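Long-range contact in cytidylyltransferase (Leptospira borgpetersenii serovar Hardjo-bovis, PDB 6OEW), which probably transfers a nucleotidyl group, as expected for a metal-binding member of the cytidylyltransferase family with a GT-A-type fold: residues G81-A93 / L159-I172. Numbering follows the deposited sequence.
Sequences GSANDLIQRYLDA and LDSICRLPYEREHI
The flat guanidinium of R169 carries I87 CG2 on one face, offset toward the rim, 3.5 Å above the plane. Its edge is ringed by acceptors near that plane: the D85 carboxylate, D160 OD1 and the carbonyl oxygens of D160 and C163. The D85-R169-D160 salt-bridge network joins the start of helix 86-96 to helices 153-162 and 166-171, beside the mixed sheet of the GT-A-type fold. R169 grips D85 OD1 and, weakly, OD2 side-on through NE and NH2, the carboxylate plane standing 89° from the guanidinium plane. Bends in the R169 chain (chi2 -64°, chi3 -53°) set the guanidinium between D85 and D160. NH2 meets D160 OD1 at 2.8 Å, and NH1 reaches C163 O in a nearly straight hydrogen bond. D85 is also the N-cap of its helix: OD1 accepts from Q88 N from above the carboxylate plane. Nearby, I87 CD1 packs against L159 and C163. I172 CD1 meets Y90 CD1 obliquely at 3.5 Å, while the Y90 hydroxyl hydrogen-bonds to L14 O. L91 CD2 lies 3.5 Å from D160 OD2. One water bridges N84 O and P166 O. R169 O accepts from I87 N at 3.1 Å and, weakly, from L86 N at 2.8 Å.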
# COMPACT_ATOMS: atom_id res chain seq x y z
N GLY A 81 -14.85 -7.86 4.44
CA GLY A 81 -15.31 -8.75 3.38
C GLY A 81 -14.43 -9.97 3.23
O GLY A 81 -13.86 -10.47 4.22
N SER A 82 -14.28 -10.43 1.99
CA SER A 82 -13.72 -11.75 1.72
C SER A 82 -12.28 -11.87 2.21
O SER A 82 -11.46 -10.99 1.98
CB SER A 82 -13.77 -12.05 0.22
OG SER A 82 -13.09 -13.26 -0.09
N ALA A 83 -11.97 -13.00 2.85
CA ALA A 83 -10.61 -13.18 3.36
C ALA A 83 -9.61 -13.38 2.22
O ALA A 83 -8.55 -12.73 2.19
CB ALA A 83 -10.57 -14.36 4.35
N ASN A 84 -9.90 -14.29 1.28
CA ASN A 84 -8.94 -14.66 0.24
C ASN A 84 -9.29 -14.15 -1.15
O ASN A 84 -8.44 -14.25 -2.05
CB ASN A 84 -8.79 -16.18 0.17
CG ASN A 84 -8.38 -16.78 1.49
OD1 ASN A 84 -8.95 -17.78 1.94
ND2 ASN A 84 -7.38 -16.18 2.12
N ASP A 85 -10.49 -13.62 -1.37
CA ASP A 85 -10.83 -13.10 -2.69
C ASP A 85 -10.70 -11.58 -2.60
O ASP A 85 -11.66 -10.87 -2.29
CB ASP A 85 -12.22 -13.56 -3.12
CG ASP A 85 -12.53 -13.19 -4.57
OD1 ASP A 85 -11.95 -12.23 -5.10
OD2 ASP A 85 -13.40 -13.85 -5.16
N LEU A 86 -9.49 -11.09 -2.86
CA LEU A 86 -9.22 -9.66 -2.76
C LEU A 86 -9.87 -8.90 -3.91
O LEU A 86 -10.18 -7.72 -3.76
CB LEU A 86 -7.71 -9.40 -2.72
CG LEU A 86 -7.05 -9.50 -1.33
CD1 LEU A 86 -7.51 -8.33 -0.43
CD2 LEU A 86 -7.29 -10.86 -0.66
N ILE A 87 -10.04 -9.54 -5.07
CA ILE A 87 -10.77 -8.87 -6.14
C ILE A 87 -12.19 -8.57 -5.67
O ILE A 87 -12.69 -7.45 -5.86
CB ILE A 87 -10.74 -9.70 -7.43
CG1 ILE A 87 -9.33 -9.71 -8.03
CG2 ILE A 87 -11.73 -9.11 -8.47
CD1 ILE A 87 -9.25 -10.50 -9.35
N GLN A 88 -12.83 -9.54 -5.02
CA GLN A 88 -14.19 -9.30 -4.52
C GLN A 88 -14.18 -8.28 -3.39
O GLN A 88 -15.08 -7.43 -3.33
CB GLN A 88 -14.84 -10.60 -4.03
CG GLN A 88 -16.30 -10.39 -3.58
CD GLN A 88 -16.86 -11.53 -2.71
OE1 GLN A 88 -16.71 -11.54 -1.48
NE2 GLN A 88 -17.52 -12.49 -3.36
N ARG A 89 -13.21 -8.35 -2.49
CA ARG A 89 -13.16 -7.38 -1.39
C ARG A 89 -12.99 -5.96 -1.92
O ARG A 89 -13.65 -5.03 -1.44
CB ARG A 89 -12.03 -7.71 -0.42
CG ARG A 89 -12.23 -7.09 0.96
CD ARG A 89 -10.94 -7.03 1.79
NE ARG A 89 -10.38 -8.36 2.03
CZ ARG A 89 -9.19 -8.57 2.59
NH1 ARG A 89 -8.45 -7.53 2.98
NH2 ARG A 89 -8.76 -9.82 2.77
N TYR A 90 -12.11 -5.77 -2.92
CA TYR A 90 -11.89 -4.43 -3.47
C TYR A 90 -13.07 -3.99 -4.32
O TYR A 90 -13.42 -2.80 -4.34
CB TYR A 90 -10.62 -4.39 -4.31
CG TYR A 90 -9.42 -3.98 -3.53
CD1 TYR A 90 -8.77 -4.90 -2.71
CD2 TYR A 90 -8.94 -2.67 -3.57
CE1 TYR A 90 -7.67 -4.53 -1.97
CE2 TYR A 90 -7.84 -2.29 -2.84
CZ TYR A 90 -7.22 -3.23 -2.03
OH TYR A 90 -6.12 -2.85 -1.29
N LEU A 91 -13.68 -4.92 -5.06
CA LEU A 91 -14.82 -4.55 -5.89
C LEU A 91 -16.01 -4.19 -5.01
O LEU A 91 -16.69 -3.18 -5.25
CB LEU A 91 -15.15 -5.69 -6.86
CG LEU A 91 -16.13 -5.41 -7.99
CD1 LEU A 91 -15.73 -4.16 -8.75
CD2 LEU A 91 -16.21 -6.60 -8.92
N ASP A 92 -16.27 -4.98 -3.96
CA ASP A 92 -17.32 -4.65 -3.00
C ASP A 92 -17.10 -3.25 -2.41
O ASP A 92 -18.02 -2.42 -2.36
CB ASP A 92 -17.36 -5.68 -1.87
CG ASP A 92 -18.00 -7.02 -2.25
OD1 ASP A 92 -18.57 -7.18 -3.34
OD2 ASP A 92 -17.89 -7.96 -1.42
N ALA A 93 -15.88 -2.99 -1.93
CA ALA A 93 -15.59 -1.72 -1.29
C ALA A 93 -15.73 -0.56 -2.27
O ALA A 93 -16.32 0.48 -1.93
CB ALA A 93 -14.18 -1.73 -0.70
N LEU A 159 -10.94 -7.58 -14.53
CA LEU A 159 -10.22 -8.65 -13.82
C LEU A 159 -11.18 -9.59 -13.11
O LEU A 159 -10.99 -10.81 -13.14
CB LEU A 159 -9.22 -8.07 -12.83
CG LEU A 159 -8.09 -7.26 -13.45
CD1 LEU A 159 -7.13 -6.78 -12.38
CD2 LEU A 159 -7.39 -8.11 -14.51
N ASP A 160 -12.20 -9.05 -12.44
CA ASP A 160 -13.21 -9.90 -11.81
C ASP A 160 -13.85 -10.85 -12.82
O ASP A 160 -14.08 -12.02 -12.52
CB ASP A 160 -14.29 -9.04 -11.14
CG ASP A 160 -15.39 -9.87 -10.53
OD1 ASP A 160 -15.10 -10.81 -9.77
OD2 ASP A 160 -16.57 -9.56 -10.81
N SER A 161 -14.11 -10.35 -14.04
CA SER A 161 -14.74 -11.19 -15.06
C SER A 161 -13.77 -12.23 -15.61
O SER A 161 -14.18 -13.35 -15.93
CB SER A 161 -15.27 -10.31 -16.19
OG SER A 161 -15.61 -11.12 -17.29
N ILE A 162 -12.50 -11.87 -15.74
CA ILE A 162 -11.52 -12.71 -16.43
C ILE A 162 -10.93 -13.77 -15.50
O ILE A 162 -10.78 -14.93 -15.89
CB ILE A 162 -10.41 -11.82 -17.02
CG1 ILE A 162 -10.85 -11.12 -18.29
CG2 ILE A 162 -9.13 -12.63 -17.27
CD1 ILE A 162 -9.78 -10.19 -18.79
N CYS A 163 -10.54 -13.39 -14.29
CA CYS A 163 -9.64 -14.20 -13.47
C CYS A 163 -10.39 -15.19 -12.60
O CYS A 163 -11.25 -14.81 -11.80
CB CYS A 163 -8.77 -13.32 -12.59
SG CYS A 163 -7.75 -12.20 -13.52
N ARG A 164 -10.02 -16.47 -12.73
CA ARG A 164 -10.59 -17.55 -11.95
C ARG A 164 -9.57 -18.24 -11.05
O ARG A 164 -9.97 -18.98 -10.15
CB ARG A 164 -11.21 -18.60 -12.87
CG ARG A 164 -12.35 -18.10 -13.77
CD ARG A 164 -13.69 -18.06 -13.04
NE ARG A 164 -14.00 -16.72 -12.57
CZ ARG A 164 -14.50 -15.75 -13.34
NH1 ARG A 164 -14.75 -14.55 -12.83
NH2 ARG A 164 -14.76 -15.99 -14.62
N LEU A 165 -8.29 -18.01 -11.24
CA LEU A 165 -7.30 -18.70 -10.44
C LEU A 165 -7.22 -18.09 -9.04
O LEU A 165 -7.34 -16.87 -8.88
CB LEU A 165 -5.93 -18.65 -11.11
CG LEU A 165 -5.78 -19.58 -12.33
CD1 LEU A 165 -4.46 -19.33 -13.03
CD2 LEU A 165 -5.91 -21.05 -11.94
N PRO A 166 -7.05 -18.92 -8.02
CA PRO A 166 -6.96 -18.37 -6.65
C PRO A 166 -5.80 -17.39 -6.48
O PRO A 166 -5.96 -16.37 -5.80
CB PRO A 166 -6.80 -19.64 -5.80
CG PRO A 166 -7.48 -20.71 -6.60
CD PRO A 166 -7.15 -20.39 -8.02
N TYR A 167 -4.65 -17.66 -7.09
CA TYR A 167 -3.55 -16.70 -7.04
C TYR A 167 -3.98 -15.34 -7.60
O TYR A 167 -3.62 -14.29 -7.05
CB TYR A 167 -2.36 -17.25 -7.81
CG TYR A 167 -1.11 -16.40 -7.75
CD1 TYR A 167 -0.26 -16.45 -6.64
CD2 TYR A 167 -0.76 -15.58 -8.81
CE1 TYR A 167 0.89 -15.67 -6.59
CE2 TYR A 167 0.40 -14.82 -8.77
CZ TYR A 167 1.22 -14.87 -7.65
OH TYR A 167 2.37 -14.11 -7.61
N GLU A 168 -4.77 -15.34 -8.68
CA GLU A 168 -5.22 -14.08 -9.28
C GLU A 168 -6.22 -13.36 -8.38
O GLU A 168 -6.15 -12.14 -8.21
CB GLU A 168 -5.85 -14.35 -10.65
CG GLU A 168 -4.87 -14.75 -11.71
CD GLU A 168 -5.54 -15.26 -12.97
OE1 GLU A 168 -6.68 -15.79 -12.90
OE2 GLU A 168 -4.93 -15.16 -14.05
N ARG A 169 -7.18 -14.10 -7.81
CA ARG A 169 -8.18 -13.50 -6.93
C ARG A 169 -7.54 -12.93 -5.67
O ARG A 169 -8.01 -11.92 -5.12
CB ARG A 169 -9.24 -14.54 -6.54
CG ARG A 169 -9.87 -15.32 -7.70
CD ARG A 169 -10.68 -14.43 -8.66
NE ARG A 169 -11.68 -13.59 -8.00
CZ ARG A 169 -12.64 -12.91 -8.63
NH1 ARG A 169 -12.77 -12.98 -9.96
NH2 ARG A 169 -13.49 -12.17 -7.93
N GLU A 170 -6.46 -13.56 -5.18
CA GLU A 170 -5.83 -13.08 -3.96
C GLU A 170 -4.95 -11.86 -4.19
O GLU A 170 -4.92 -10.95 -3.35
CB GLU A 170 -5.03 -14.23 -3.30
CG GLU A 170 -4.07 -13.72 -2.21
CD GLU A 170 -3.36 -14.82 -1.42
OE1 GLU A 170 -3.40 -16.00 -1.85
OE2 GLU A 170 -2.76 -14.50 -0.38
N HIS A 171 -4.26 -11.78 -5.33
CA HIS A 171 -3.28 -10.72 -5.54
C HIS A 171 -3.75 -9.62 -6.47
O HIS A 171 -3.08 -8.58 -6.54
CB HIS A 171 -1.97 -11.32 -6.05
CG HIS A 171 -1.33 -12.20 -5.03
ND1 HIS A 171 -0.75 -11.69 -3.89
CD2 HIS A 171 -1.26 -13.55 -4.93
CE1 HIS A 171 -0.31 -12.69 -3.15
NE2 HIS A 171 -0.60 -13.83 -3.75
N ILE A 172 -4.84 -9.84 -7.20
CA ILE A 172 -5.53 -8.86 -8.04
C ILE A 172 -4.77 -8.60 -9.33
O ILE A 172 -5.28 -8.87 -10.42
CB ILE A 172 -5.79 -7.53 -7.31
CG1 ILE A 172 -6.64 -7.74 -6.06
CG2 ILE A 172 -6.50 -6.57 -8.28
CD1 ILE A 172 -7.02 -6.43 -5.36
O HOH W 1 -8.02 -16.42 -3.44